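Alanine dehydrogenase (PDB 1OMO) catalyses the reversible NAD-dependent oxidative deamination of alanine to pyruvate and ammonium, working as a homodimer. Local coordinates at residues Met1-Ile15 and Phe94-Leu107. Numbering follows the deposited sequence.
Sequences METLILTQEEVESLI and FPLAVMDATYTTSL
Tyr103 turns CG away from its backbone N (chi1 172°) and Glu12 turns CG away from its carbonyl carbon (chi1 -70°), which lays the Glu12 methylene over the middle of the phenol ring, a CH-pi contact with CG 3.5 Å from the Tyr103 ring centroid. Helices 8-12 and 102-120 follow neighbouring parallel strands, 3-6 and 95-100, of the mixed sheet in the two-domain fold of the ornithine cyclodeaminase/mu-crystallin family. Leu4 N donates to Leu96 O, and Leu4 O accepts from Val98 N; Leu6 N and O pair likewise with Val98 O and Asp100 N. Leu4, Ala97, Leu6 and Met99 share one face, whereas Ile5 CD1 reaches Val98 CB (3.7 Å) on the other. Beyond the strands, Gln8 NE2 holds the Glu12 carboxylate by OE2, and Gln8 CG passes Asp100 OD2 at 3.0 Å. Asp100 OD1 accepts from Thr102 N, an Asx turn, and also from Thr102 OG1 on its syn lone pair; OD2 accepts from Tyr103 N, three residues on. An alanine in place of Asp100 is likely to leave the first amides of helix 102-120 without their side-chain acceptor and open a gap beside Gln8. Val11 CG1 meets Thr104 CG2 at 3.5 Å, the two side chains crossing at about a right angle. At the opposite end Thr3 OG1 donates to Pro95 O (2.6 Å), and Met1 CE rests on the face of Phe94, 3.4 Å from its centroid.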
ATOM      1  N   MET A   1       8.835 -21.981  -5.130  1.00 40.85           N
ATOM      2  CA  MET A   1       8.258 -21.200  -3.994  1.00 41.91           C
ATOM      3  C   MET A   1       6.749 -21.241  -4.054  1.00 40.61           C
ATOM      4  O   MET A   1       6.164 -21.202  -5.137  1.00 41.71           O
ATOM      5  CB  MET A   1       8.716 -19.746  -4.058  1.00 44.67           C
ATOM      6  CG  MET A   1      10.121 -19.532  -3.581  1.00 48.38           C
ATOM      7  SD  MET A   1      10.378 -20.312  -1.962  1.00 54.95           S
ATOM      8  CE  MET A   1       8.863 -19.832  -1.059  1.00 52.40           C
ATOM      9  N   GLU A   2       6.112 -21.301  -2.895  1.00 38.28           N
ATOM     10  CA  GLU A   2       4.660 -21.374  -2.853  1.00 36.61           C
ATOM     11  C   GLU A   2       4.042 -20.311  -1.981  1.00 32.89           C
ATOM     12  O   GLU A   2       4.518 -20.065  -0.874  1.00 32.84           O
ATOM     13  CB  GLU A   2       4.215 -22.733  -2.300  1.00 39.88           C
ATOM     14  CG  GLU A   2       4.785 -23.912  -3.049  1.00 43.79           C
ATOM     15  CD  GLU A   2       4.251 -23.982  -4.453  1.00 46.34           C
ATOM     16  OE1 GLU A   2       3.163 -24.568  -4.656  1.00 46.60           O
ATOM     17  OE2 GLU A   2       4.915 -23.428  -5.353  1.00 49.28           O
ATOM     18  N   THR A   3       2.974 -19.693  -2.469  1.00 27.67           N
ATOM     19  CA  THR A   3       2.249 -18.710  -1.675  1.00 22.39           C
ATOM     20  C   THR A   3       0.920 -19.379  -1.265  1.00 24.06           C
ATOM     21  O   THR A   3       0.215 -19.975  -2.092  1.00 24.42           O
ATOM     22  CB  THR A   3       1.993 -17.425  -2.476  1.00 19.64           C
ATOM     23  OG1 THR A   3       3.242 -16.754  -2.707  1.00 17.09           O
ATOM     24  CG2 THR A   3       1.047 -16.499  -1.740  1.00 15.91           C
ATOM     25  N   LEU A   4       0.601 -19.315   0.026  1.00 22.24           N
ATOM     26  CA  LEU A   4      -0.628 -19.906   0.568  1.00 21.99           C
ATOM     27  C   LEU A   4      -1.803 -18.939   0.313  1.00 21.49           C
ATOM     28  O   LEU A   4      -1.659 -17.725   0.482  1.00 22.61           O
ATOM     29  CB  LEU A   4      -0.438 -20.143   2.075  1.00 20.81           C
ATOM     30  CG  LEU A   4      -1.489 -20.833   2.921  1.00 21.97           C
ATOM     31  CD1 LEU A   4      -1.509 -22.294   2.577  1.00 22.05           C
ATOM     32  CD2 LEU A   4      -1.201 -20.611   4.390  1.00 21.77           C
ATOM     33  N   ILE A   5      -2.937 -19.472  -0.138  1.00 20.75           N
ATOM     34  CA  ILE A   5      -4.139 -18.667  -0.398  1.00 19.87           C
ATOM     35  C   ILE A   5      -5.184 -19.046   0.649  1.00 21.06           C
ATOM     36  O   ILE A   5      -5.520 -20.223   0.782  1.00 20.85           O
ATOM     37  CB  ILE A   5      -4.693 -18.932  -1.830  1.00 19.07           C
ATOM     38  CG1 ILE A   5      -3.614 -18.574  -2.866  1.00 19.32           C
ATOM     39  CG2 ILE A   5      -5.916 -18.060  -2.115  1.00 15.71           C
ATOM     40  CD1 ILE A   5      -3.077 -17.139  -2.731  1.00 16.27           C
ATOM     41  N   LEU A   6      -5.657 -18.061   1.416  1.00 22.85           N
ATOM     42  CA  LEU A   6      -6.659 -18.320   2.455  1.00 22.35           C
ATOM     43  C   LEU A   6      -7.942 -17.529   2.259  1.00 24.62           C
ATOM     44  O   LEU A   6      -7.947 -16.290   2.116  1.00 25.99           O
ATOM     45  CB  LEU A   6      -6.097 -18.032   3.840  1.00 21.14           C
ATOM     46  CG  LEU A   6      -5.058 -18.996   4.417  1.00 21.49           C
ATOM     47  CD1 LEU A   6      -4.644 -18.468   5.765  1.00 23.30           C
ATOM     48  CD2 LEU A   6      -5.603 -20.415   4.562  1.00 15.68           C
ATOM     49  N   THR A   7      -9.032 -18.279   2.240  1.00 23.84           N
ATOM     50  CA  THR A   7     -10.374 -17.757   2.056  1.00 26.38           C
ATOM     51  C   THR A   7     -10.982 -17.249   3.372  1.00 26.28           C
ATOM     52  O   THR A   7     -10.517 -17.610   4.456  1.00 24.78           O
ATOM     53  CB  THR A   7     -11.295 -18.854   1.565  1.00 29.52           C
ATOM     54  OG1 THR A   7     -11.539 -19.759   2.628  1.00 38.87           O
ATOM     55  CG2 THR A   7     -10.620 -19.680   0.559  1.00 27.22           C
ATOM     56  N   GLN A   8     -12.047 -16.454   3.289  1.00 24.58           N
ATOM     57  CA  GLN A   8     -12.655 -15.967   4.517  1.00 25.33           C
ATOM     58  C   GLN A   8     -13.123 -17.129   5.395  1.00 25.63           C
ATOM     59  O   GLN A   8     -12.873 -17.139   6.603  1.00 26.15           O
ATOM     60  CB  GLN A   8     -13.831 -15.046   4.224  1.00 25.91           C
ATOM     61  CG  GLN A   8     -14.432 -14.434   5.482  1.00 25.89           C
ATOM     62  CD  GLN A   8     -15.683 -13.649   5.194  1.00 26.03           C
ATOM     63  OE1 GLN A   8     -15.891 -13.180   4.068  1.00 28.57           O
ATOM     64  NE2 GLN A   8     -16.526 -13.487   6.209  1.00 25.29           N
ATOM     65  N   GLU A   9     -13.783 -18.111   4.792  1.00 27.36           N
ATOM     66  CA  GLU A   9     -14.263 -19.267   5.538  1.00 29.92           C
ATOM     67  C   GLU A   9     -13.090 -19.951   6.231  1.00 28.99           C
ATOM     68  O   GLU A   9     -13.198 -20.338   7.389  1.00 30.43           O
ATOM     69  CB  GLU A   9     -14.991 -20.250   4.605  1.00 33.76           C
ATOM     70  CG  GLU A   9     -15.559 -21.495   5.294  1.00 42.64           C
ATOM     71  CD  GLU A   9     -16.839 -22.058   4.627  1.00 47.08           C
ATOM     72  OE1 GLU A   9     -16.844 -22.297   3.389  1.00 47.47           O
ATOM     73  OE2 GLU A   9     -17.841 -22.270   5.362  1.00 48.98           O
ATOM     74  N   GLU A  10     -11.962 -20.081   5.540  1.00 26.95           N
ATOM     75  CA  GLU A  10     -10.789 -20.724   6.132  1.00 27.09           C
ATOM     76  C   GLU A  10     -10.242 -19.876   7.261  1.00 26.31           C
ATOM     77  O   GLU A  10     -10.078 -20.382   8.377  1.00 26.18           O
ATOM     78  CB  GLU A  10      -9.686 -20.973   5.082  1.00 27.34           C
ATOM     79  CG  GLU A  10     -10.013 -22.136   4.132  1.00 30.06           C
ATOM     80  CD  GLU A  10      -9.200 -22.140   2.837  1.00 29.77           C
ATOM     81  OE1 GLU A  10      -9.157 -23.194   2.165  1.00 32.62           O
ATOM     82  OE2 GLU A  10      -8.608 -21.103   2.482  1.00 29.87           O
ATOM     83  N   VAL A  11      -9.981 -18.592   6.990  1.00 23.62           N
ATOM     84  CA  VAL A  11      -9.441 -17.718   8.027  1.00 22.72           C
ATOM     85  C   VAL A  11     -10.289 -17.727   9.313  1.00 24.23           C
ATOM     86  O   VAL A  11      -9.718 -17.749  10.401  1.00 24.63           O
ATOM     87  CB  VAL A  11      -9.278 -16.281   7.517  1.00 21.34           C
ATOM     88  CG1 VAL A  11      -8.848 -15.336   8.659  1.00 16.72           C
ATOM     89  CG2 VAL A  11      -8.253 -16.271   6.415  1.00 22.68           C
ATOM     90  N   GLU A  12     -11.624 -17.749   9.175  1.00 23.88           N
ATOM     91  CA  GLU A  12     -12.550 -17.772  10.311  1.00 26.75           C
ATOM     92  C   GLU A  12     -12.298 -18.930  11.251  1.00 28.05           C
ATOM     93  O   GLU A  12     -12.528 -18.823  12.453  1.00 27.68           O
ATOM     94  CB  GLU A  12     -14.018 -17.809   9.835  1.00 26.85           C
ATOM     95  CG  GLU A  12     -14.444 -16.480   9.186  1.00 29.01           C
ATOM     96  CD  GLU A  12     -15.931 -16.363   8.910  1.00 28.96           C
ATOM     97  OE1 GLU A  12     -16.705 -17.229   9.364  1.00 28.93           O
ATOM     98  OE2 GLU A  12     -16.318 -15.374   8.251  1.00 28.10           O
ATOM     99  N   SER A  13     -11.795 -20.029  10.711  1.00 28.14           N
ATOM    100  CA  SER A  13     -11.525 -21.186  11.537  1.00 29.84           C
ATOM    101  C   SER A  13     -10.064 -21.229  11.990  1.00 30.78           C
ATOM    102  O   SER A  13      -9.618 -22.251  12.531  1.00 32.30           O
ATOM    103  CB  SER A  13     -11.825 -22.473  10.758  1.00 29.50           C
ATOM    104  OG  SER A  13     -10.803 -22.768   9.795  1.00 27.83           O
ATOM    105  N   LEU A  14      -9.325 -20.142  11.786  1.00 29.69           N
ATOM    106  CA  LEU A  14      -7.901 -20.127  12.129  1.00 29.43           C
ATOM    107  C   LEU A  14      -7.438 -19.208  13.254  1.00 30.12           C
ATOM    108  O   LEU A  14      -6.245 -19.161  13.544  1.00 30.13           O
ATOM    109  CB  LEU A  14      -7.076 -19.829  10.864  1.00 29.87           C
ATOM    110  CG  LEU A  14      -6.461 -20.980  10.045  1.00 30.57           C
ATOM    111  CD1 LEU A  14      -7.217 -22.242  10.288  1.00 30.68           C
ATOM    112  CD2 LEU A  14      -6.428 -20.626   8.556  1.00 31.28           C
ATOM    113  N   ILE A  15      -8.358 -18.464  13.863  1.00 29.61           N
ATOM    114  CA  ILE A  15      -8.016 -17.585  14.982  1.00 30.11           C
ATOM    115  C   ILE A  15      -9.155 -17.562  15.956  1.00 28.72           C
ATOM    116  O   ILE A  15     -10.321 -17.616  15.589  1.00 28.79           O
ATOM    117  CB  ILE A  15      -7.818 -16.064  14.660  1.00 30.91           C
ATOM    118  CG1 ILE A  15      -6.567 -15.769  13.862  1.00 32.89           C
ATOM    119  CG2 ILE A  15      -7.507 -15.326  15.967  1.00 31.49           C
ATOM    120  CD1 ILE A  15      -6.014 -14.352  14.232  1.00 32.34           C
ATOM    121  N   PHE A  94       9.536 -12.353   0.422  1.00 26.23           N
ATOM    122  CA  PHE A  94       8.634 -13.294  -0.202  1.00 25.76           C
ATOM    123  C   PHE A  94       7.202 -13.235   0.335  1.00 26.30           C
ATOM    124  O   PHE A  94       6.973 -13.145   1.558  1.00 27.58           O
ATOM    125  CB  PHE A  94       9.163 -14.710  -0.036  1.00 22.25           C
ATOM    126  CG  PHE A  94       8.352 -15.750  -0.772  1.00 22.60           C
ATOM    127  CD1 PHE A  94       8.537 -15.956  -2.130  1.00 24.13           C
ATOM    128  CD2 PHE A  94       7.383 -16.491  -0.118  1.00 21.53           C
ATOM    129  CE1 PHE A  94       7.771 -16.879  -2.831  1.00 24.21           C
ATOM    130  CE2 PHE A  94       6.601 -17.427  -0.805  1.00 23.58           C
ATOM    131  CZ  PHE A  94       6.795 -17.619  -2.165  1.00 25.60           C
ATOM    132  N   PRO A  95       6.223 -13.281  -0.573  1.00 25.76           N
ATOM    133  CA  PRO A  95       4.794 -13.249  -0.219  1.00 25.10           C
ATOM    134  C   PRO A  95       4.348 -14.644   0.222  1.00 24.79           C
ATOM    135  O   PRO A  95       3.952 -15.482  -0.606  1.00 24.08           O
ATOM    136  CB  PRO A  95       4.114 -12.804  -1.516  1.00 24.62           C
ATOM    137  CG  PRO A  95       5.011 -13.369  -2.576  1.00 26.34           C
ATOM    138  CD  PRO A  95       6.420 -13.129  -2.026  1.00 25.59           C
ATOM    139  N   LEU A  96       4.435 -14.865   1.533  1.00 23.40           N
ATOM    140  CA  LEU A  96       4.082 -16.107   2.195  1.00 22.04           C
ATOM    141  C   LEU A  96       2.604 -16.455   2.029  1.00 23.22           C
ATOM    142  O   LEU A  96       2.233 -17.628   1.892  1.00 24.86           O
ATOM    143  CB  LEU A  96       4.387 -15.981   3.699  1.00 21.91           C
ATOM    144  CG  LEU A  96       5.702 -16.361   4.403  1.00 24.20           C
ATOM    145  CD1 LEU A  96       6.810 -16.664   3.417  1.00 21.31           C
ATOM    146  CD2 LEU A  96       6.109 -15.207   5.319  1.00 23.43           C
ATOM    147  N   ALA A  97       1.743 -15.448   2.059  1.00 22.03           N
ATOM    148  CA  ALA A  97       0.313 -15.733   1.953  1.00 21.45           C
ATOM    149  C   ALA A  97      -0.502 -14.528   1.474  1.00 21.11           C
ATOM    150  O   ALA A  97      -0.081 -13.366   1.621  1.00 21.21           O
ATOM    151  CB  ALA A  97      -0.221 -16.198   3.336  1.00 18.53           C
ATOM    152  N   VAL A  98      -1.647 -14.827   0.879  1.00 18.83           N
ATOM    153  CA  VAL A  98      -2.599 -13.827   0.428  1.00 17.46           C
ATOM    154  C   VAL A  98      -3.851 -14.369   1.081  1.00 19.00           C
ATOM    155  O   VAL A  98      -4.301 -15.470   0.739  1.00 18.73           O
ATOM    156  CB  VAL A  98      -2.791 -13.825  -1.106  1.00 18.53           C
ATOM    157  CG1 VAL A  98      -3.964 -12.922  -1.464  1.00 15.61           C
ATOM    158  CG2 VAL A  98      -1.526 -13.316  -1.811  1.00 15.01           C
ATOM    159  N   MET A  99      -4.388 -13.619   2.048  1.00 21.18           N
ATOM    160  CA  MET A  99      -5.582 -14.032   2.809  1.00 19.31           C
ATOM    161  C   MET A  99      -6.708 -13.013   2.849  1.00 17.58           C
ATOM    162  O   MET A  99      -6.514 -11.811   2.656  1.00 16.83           O
ATOM    163  CB  MET A  99      -5.307 -14.215   4.298  1.00 22.35           C
ATOM    164  CG  MET A  99      -4.555 -13.216   5.084  1.00 30.22           C
ATOM    165  SD  MET A  99      -4.249 -14.075   6.681  1.00 27.44           S
ATOM    166  CE  MET A  99      -2.760 -14.890   6.172  1.00 33.61           C
ATOM    167  N   ASP A 100      -7.879 -13.508   3.201  1.00 16.72           N
ATOM    168  CA  ASP A 100      -9.012 -12.640   3.396  1.00 17.94           C
ATOM    169  C   ASP A 100      -8.708 -11.929   4.710  1.00 18.20           C
ATOM    170  O   ASP A 100      -8.285 -12.557   5.691  1.00 21.02           O
ATOM    171  CB  ASP A 100     -10.310 -13.419   3.614  1.00 16.50           C
ATOM    172  CG  ASP A 100     -11.403 -12.534   4.227  1.00 17.70           C
ATOM    173  OD1 ASP A 100     -11.695 -11.503   3.625  1.00 20.70           O
ATOM    174  OD2 ASP A 100     -11.959 -12.835   5.297  1.00 15.74           O
ATOM    175  N   ALA A 101      -8.897 -10.629   4.738  1.00 16.29           N
ATOM    176  CA  ALA A 101      -8.705  -9.887   5.974  1.00 17.64           C
ATOM    177  C   ALA A 101     -10.059  -9.221   6.304  1.00 16.88           C
ATOM    178  O   ALA A 101     -10.123  -8.318   7.149  1.00 17.62           O
ATOM    179  CB  ALA A 101      -7.600  -8.832   5.815  1.00 11.49           C
ATOM    180  N   THR A 102     -11.139  -9.674   5.656  1.00 17.97           N
ATOM    181  CA  THR A 102     -12.441  -9.042   5.898  1.00 18.39           C
ATOM    182  C   THR A 102     -12.883  -9.397   7.297  1.00 18.50           C
ATOM    183  O   THR A 102     -13.181  -8.541   8.109  1.00 19.25           O
ATOM    184  CB  THR A 102     -13.526  -9.478   4.875  1.00 19.23           C
ATOM    185  OG1 THR A 102     -13.125  -9.102   3.551  1.00 19.53           O
ATOM    186  CG2 THR A 102     -14.882  -8.774   5.188  1.00 19.95           C
ATOM    187  N   TYR A 103     -12.881 -10.680   7.589  1.00 17.61           N
ATOM    188  CA  TYR A 103     -13.269 -11.111   8.902  1.00 17.66           C
ATOM    189  C   TYR A 103     -12.305 -10.682   9.994  1.00 17.20           C
ATOM    190  O   TYR A 103     -12.741 -10.256  11.061  1.00 16.36           O
ATOM    191  CB  TYR A 103     -13.409 -12.623   8.901  1.00 17.62           C
ATOM    192  CG  TYR A 103     -13.639 -13.244  10.258  1.00 19.97           C
ATOM    193  CD1 TYR A 103     -12.605 -13.904  10.923  1.00 19.84           C
ATOM    194  CD2 TYR A 103     -14.908 -13.242  10.846  1.00 18.90           C
ATOM    195  CE1 TYR A 103     -12.831 -14.554  12.133  1.00 18.13           C
ATOM    196  CE2 TYR A 103     -15.133 -13.881  12.041  1.00 18.62           C
ATOM    197  CZ  TYR A 103     -14.090 -14.533  12.676  1.00 17.74           C
ATOM    198  OH  TYR A 103     -14.305 -15.147  13.880  1.00 20.26           O
ATOM    199  N   THR A 104     -10.997 -10.778   9.747  1.00 15.83           N
ATOM    200  CA  THR A 104     -10.057 -10.434  10.794  1.00 14.80           C
ATOM    201  C   THR A 104     -10.008  -8.961  11.072  1.00 15.76           C
ATOM    202  O   THR A 104      -9.481  -8.553  12.092  1.00 17.76           O
ATOM    203  CB  THR A 104      -8.596 -10.959  10.525  1.00 14.31           C
ATOM    204  OG1 THR A 104      -8.134 -10.536   9.231  1.00 12.67           O
ATOM    205  CG2 THR A 104      -8.547 -12.501  10.647  1.00 12.08           C
ATOM    206  N   THR A 105     -10.526  -8.147  10.160  1.00 17.62           N
ATOM    207  CA  THR A 105     -10.541  -6.701  10.409  1.00 16.31           C
ATOM    208  C   THR A 105     -11.588  -6.460  11.524  1.00 15.68           C
ATOM    209  O   THR A 105     -11.349  -5.696  12.467  1.00 13.72           O
ATOM    210  CB  THR A 105     -10.915  -5.908   9.119  1.00 17.99           C
ATOM    211  OG1 THR A 105      -9.837  -6.005   8.179  1.00 17.24           O
ATOM    212  CG2 THR A 105     -11.214  -4.451   9.426  1.00 15.00           C
ATOM    213  N   SER A 106     -12.729  -7.147  11.437  1.00 15.17           N
ATOM    214  CA  SER A 106     -13.788  -7.001  12.456  1.00 15.46           C
ATOM    215  C   SER A 106     -13.301  -7.598  13.779  1.00 16.00           C
ATOM    216  O   SER A 106     -13.451  -6.992  14.851  1.00 16.22           O
ATOM    217  CB  SER A 106     -15.078  -7.726  12.025  1.00 12.98           C
ATOM    218  OG  SER A 106     -15.806  -6.939  11.106  1.00 15.31           O
ATOM    219  N   LEU A 107     -12.683  -8.773  13.673  1.00 18.01           N
ATOM    220  CA  LEU A 107     -12.161  -9.506  14.818  1.00 16.99           C
ATOM    221  C   LEU A 107     -11.166  -8.676  15.610  1.00 17.80           C
ATOM    222  O   LEU A 107     -11.331  -8.508  16.820  1.00 17.92           O
ATOM    223  CB  LEU A 107     -11.481 -10.792  14.355  1.00 17.00           C
ATOM    224  CG  LEU A 107     -11.581 -12.086  15.179  1.00 21.38           C
ATOM    225  CD1 LEU A 107     -10.195 -12.670  15.349  1.00 20.54           C
ATOM    226  CD2 LEU A 107     -12.233 -11.877  16.497  1.00 17.47           C
TER